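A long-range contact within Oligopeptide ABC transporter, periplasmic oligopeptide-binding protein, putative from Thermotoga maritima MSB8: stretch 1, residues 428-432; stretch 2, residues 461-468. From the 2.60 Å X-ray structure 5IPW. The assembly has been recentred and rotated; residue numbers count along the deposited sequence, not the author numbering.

Stretch 1, residues 428-432: HEYRL
Stretch 2 (461-468) WKQIGVWV

The most unusual feature is a glycine in a tight place: Tyr430 CA lies 3.8 Å from Gly465 CA, the closest CA approach between the stretches. Gly465 has phi/psi 78/14, and positive phi favours glycine. A CB here would point toward stretch 1, only 3.2 Å from Arg431 N.

A helix running in from earlier in the chain includes Trp461 and Lys462; a type I turn spans Lys462 to Gly465. Gly465 N to Lys462 O, 2.8 Å, closes it. Val466 N hydrogen-bonds Trp461 O at 2.9 Å. A strand begins at Trp467. Stretch 1 is extended at Tyr430 (-132/165) and Arg431 (-97/-172).

Two hydrogen bonds join the stretches. Arg431 N donates to Gly465 O at 3.0 Å (163°). Arg431 NE donates to Ile464 O at 3.0 Å, more bent at 137°. The Arg431 rotamer (p, t, p) brings NE to the turn; NH1 and NH2 are satisfied elsewhere in the structure. Arg431, Ile464 and Gly465 are buried.

Tyr430 (chi1 m, chi2 -69°) has the largest area covered by the other stretch, 130 Å² of the 385 Å² total. Its flat ring suits the nearly parallel Trp467 five-membered ring: an offset stack, centroids 4.3 Å apart, planes at 6°. The Trp467 CA-to-CB bond points toward stretch 1 (chi1 t, chi2 -8°), and CB sits 3.7 Å from the Tyr430 ring centroid. The aliphatic Lys462 CG packs 3.8 Å from Tyr430 CE1.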

# COMPACT_ATOMS: atom_id res chain seq x y z
N HIS A 428 7.93 -47.94 -6.67
CA HIS A 428 6.83 -46.98 -6.79
C HIS A 428 6.77 -46.00 -5.61
O HIS A 428 5.69 -45.70 -5.08
CB HIS A 428 5.49 -47.73 -6.95
CG HIS A 428 4.39 -46.89 -7.52
ND1 HIS A 428 3.60 -46.07 -6.74
CD2 HIS A 428 3.93 -46.75 -8.79
CE1 HIS A 428 2.71 -45.46 -7.50
NE2 HIS A 428 2.90 -45.85 -8.75
N GLU A 429 7.94 -45.49 -5.22
CA GLU A 429 8.07 -44.60 -4.07
C GLU A 429 8.24 -43.15 -4.53
O GLU A 429 7.52 -42.25 -4.08
CB GLU A 429 9.25 -45.02 -3.19
CG GLU A 429 9.42 -44.17 -1.94
CD GLU A 429 10.38 -44.78 -0.93
OE1 GLU A 429 11.30 -45.51 -1.34
OE2 GLU A 429 10.21 -44.50 0.28
N TYR A 430 9.21 -42.93 -5.41
CA TYR A 430 9.37 -41.67 -6.12
C TYR A 430 9.56 -41.98 -7.58
O TYR A 430 9.83 -43.13 -7.94
CB TYR A 430 10.58 -40.89 -5.59
CG TYR A 430 10.49 -40.51 -4.13
CD1 TYR A 430 9.56 -39.56 -3.69
CD2 TYR A 430 11.33 -41.09 -3.18
CE1 TYR A 430 9.47 -39.21 -2.35
CE2 TYR A 430 11.25 -40.74 -1.84
CZ TYR A 430 10.32 -39.80 -1.43
OH TYR A 430 10.25 -39.45 -0.10
N ARG A 431 9.42 -40.98 -8.44
CA ARG A 431 9.68 -41.19 -9.86
C ARG A 431 11.10 -40.75 -10.23
O ARG A 431 11.91 -40.47 -9.33
CB ARG A 431 8.57 -40.58 -10.74
CG ARG A 431 8.20 -39.13 -10.50
CD ARG A 431 7.02 -38.77 -11.40
NE ARG A 431 5.73 -39.25 -10.87
CZ ARG A 431 4.68 -39.61 -11.61
NH1 ARG A 431 4.72 -39.59 -12.95
NH2 ARG A 431 3.56 -40.00 -11.01
N LEU A 432 11.41 -40.72 -11.52
CA LEU A 432 12.79 -40.58 -11.98
C LEU A 432 12.93 -39.61 -13.14
O LEU A 432 12.02 -39.46 -13.96
CB LEU A 432 13.34 -41.94 -12.42
CG LEU A 432 13.26 -43.13 -11.45
CD1 LEU A 432 13.61 -44.41 -12.19
CD2 LEU A 432 14.17 -42.95 -10.24
N TRP A 461 3.60 -33.88 -1.92
CA TRP A 461 4.37 -34.10 -3.14
C TRP A 461 4.96 -35.52 -3.23
O TRP A 461 5.21 -36.02 -4.33
CB TRP A 461 5.46 -33.03 -3.29
CG TRP A 461 4.94 -31.69 -3.77
CD1 TRP A 461 3.66 -31.39 -4.18
CD2 TRP A 461 5.69 -30.48 -3.93
NE1 TRP A 461 3.58 -30.08 -4.56
CE2 TRP A 461 4.81 -29.49 -4.42
CE3 TRP A 461 7.03 -30.13 -3.71
CZ2 TRP A 461 5.22 -28.19 -4.69
CZ3 TRP A 461 7.43 -28.83 -3.97
CH2 TRP A 461 6.53 -27.88 -4.46
N LYS A 462 5.17 -36.16 -2.08
CA LYS A 462 5.52 -37.59 -2.04
C LYS A 462 4.43 -38.44 -2.70
O LYS A 462 4.73 -39.41 -3.39
CB LYS A 462 5.72 -38.03 -0.59
CG LYS A 462 6.25 -39.46 -0.42
CD LYS A 462 6.27 -39.88 1.04
CE LYS A 462 6.93 -38.85 1.94
NZ LYS A 462 7.22 -39.39 3.29
N GLN A 463 3.17 -38.07 -2.48
CA GLN A 463 2.04 -38.76 -3.10
C GLN A 463 2.02 -38.68 -4.63
O GLN A 463 1.31 -39.44 -5.28
CB GLN A 463 0.71 -38.23 -2.53
CG GLN A 463 0.10 -39.08 -1.43
CD GLN A 463 1.08 -39.41 -0.31
OE1 GLN A 463 1.48 -38.54 0.46
NE2 GLN A 463 1.45 -40.68 -0.20
N ILE A 464 2.79 -37.76 -5.21
CA ILE A 464 2.98 -37.74 -6.67
C ILE A 464 4.39 -38.18 -7.08
O ILE A 464 4.78 -38.07 -8.24
CB ILE A 464 2.61 -36.38 -7.30
CG1 ILE A 464 3.53 -35.25 -6.82
CG2 ILE A 464 1.16 -36.04 -6.99
CD1 ILE A 464 3.33 -33.93 -7.54
N GLY A 465 5.13 -38.71 -6.11
CA GLY A 465 6.48 -39.23 -6.35
C GLY A 465 7.57 -38.19 -6.47
O GLY A 465 8.67 -38.50 -6.92
N VAL A 466 7.28 -36.95 -6.07
CA VAL A 466 8.26 -35.89 -6.12
C VAL A 466 8.94 -35.76 -4.76
O VAL A 466 8.29 -35.44 -3.76
CB VAL A 466 7.63 -34.55 -6.53
CG1 VAL A 466 8.61 -33.41 -6.34
CG2 VAL A 466 7.15 -34.61 -7.98
N TRP A 467 10.24 -36.02 -4.74
CA TRP A 467 11.03 -36.03 -3.51
C TRP A 467 11.56 -34.63 -3.21
O TRP A 467 12.26 -34.04 -4.03
CB TRP A 467 12.21 -37.00 -3.66
CG TRP A 467 12.95 -37.31 -2.39
CD1 TRP A 467 12.80 -36.72 -1.16
CD2 TRP A 467 13.99 -38.28 -2.23
NE1 TRP A 467 13.67 -37.27 -0.26
CE2 TRP A 467 14.42 -38.23 -0.89
CE3 TRP A 467 14.61 -39.19 -3.10
CZ2 TRP A 467 15.43 -39.06 -0.39
CZ3 TRP A 467 15.61 -40.01 -2.61
CH2 TRP A 467 16.01 -39.94 -1.27
N VAL A 468 11.23 -34.09 -2.04
CA VAL A 468 11.82 -32.83 -1.61
C VAL A 468 12.33 -32.90 -0.18
O VAL A 468 11.84 -33.69 0.63
CB VAL A 468 10.83 -31.65 -1.75
CG1 VAL A 468 10.44 -31.46 -3.20
CG2 VAL A 468 9.60 -31.85 -0.87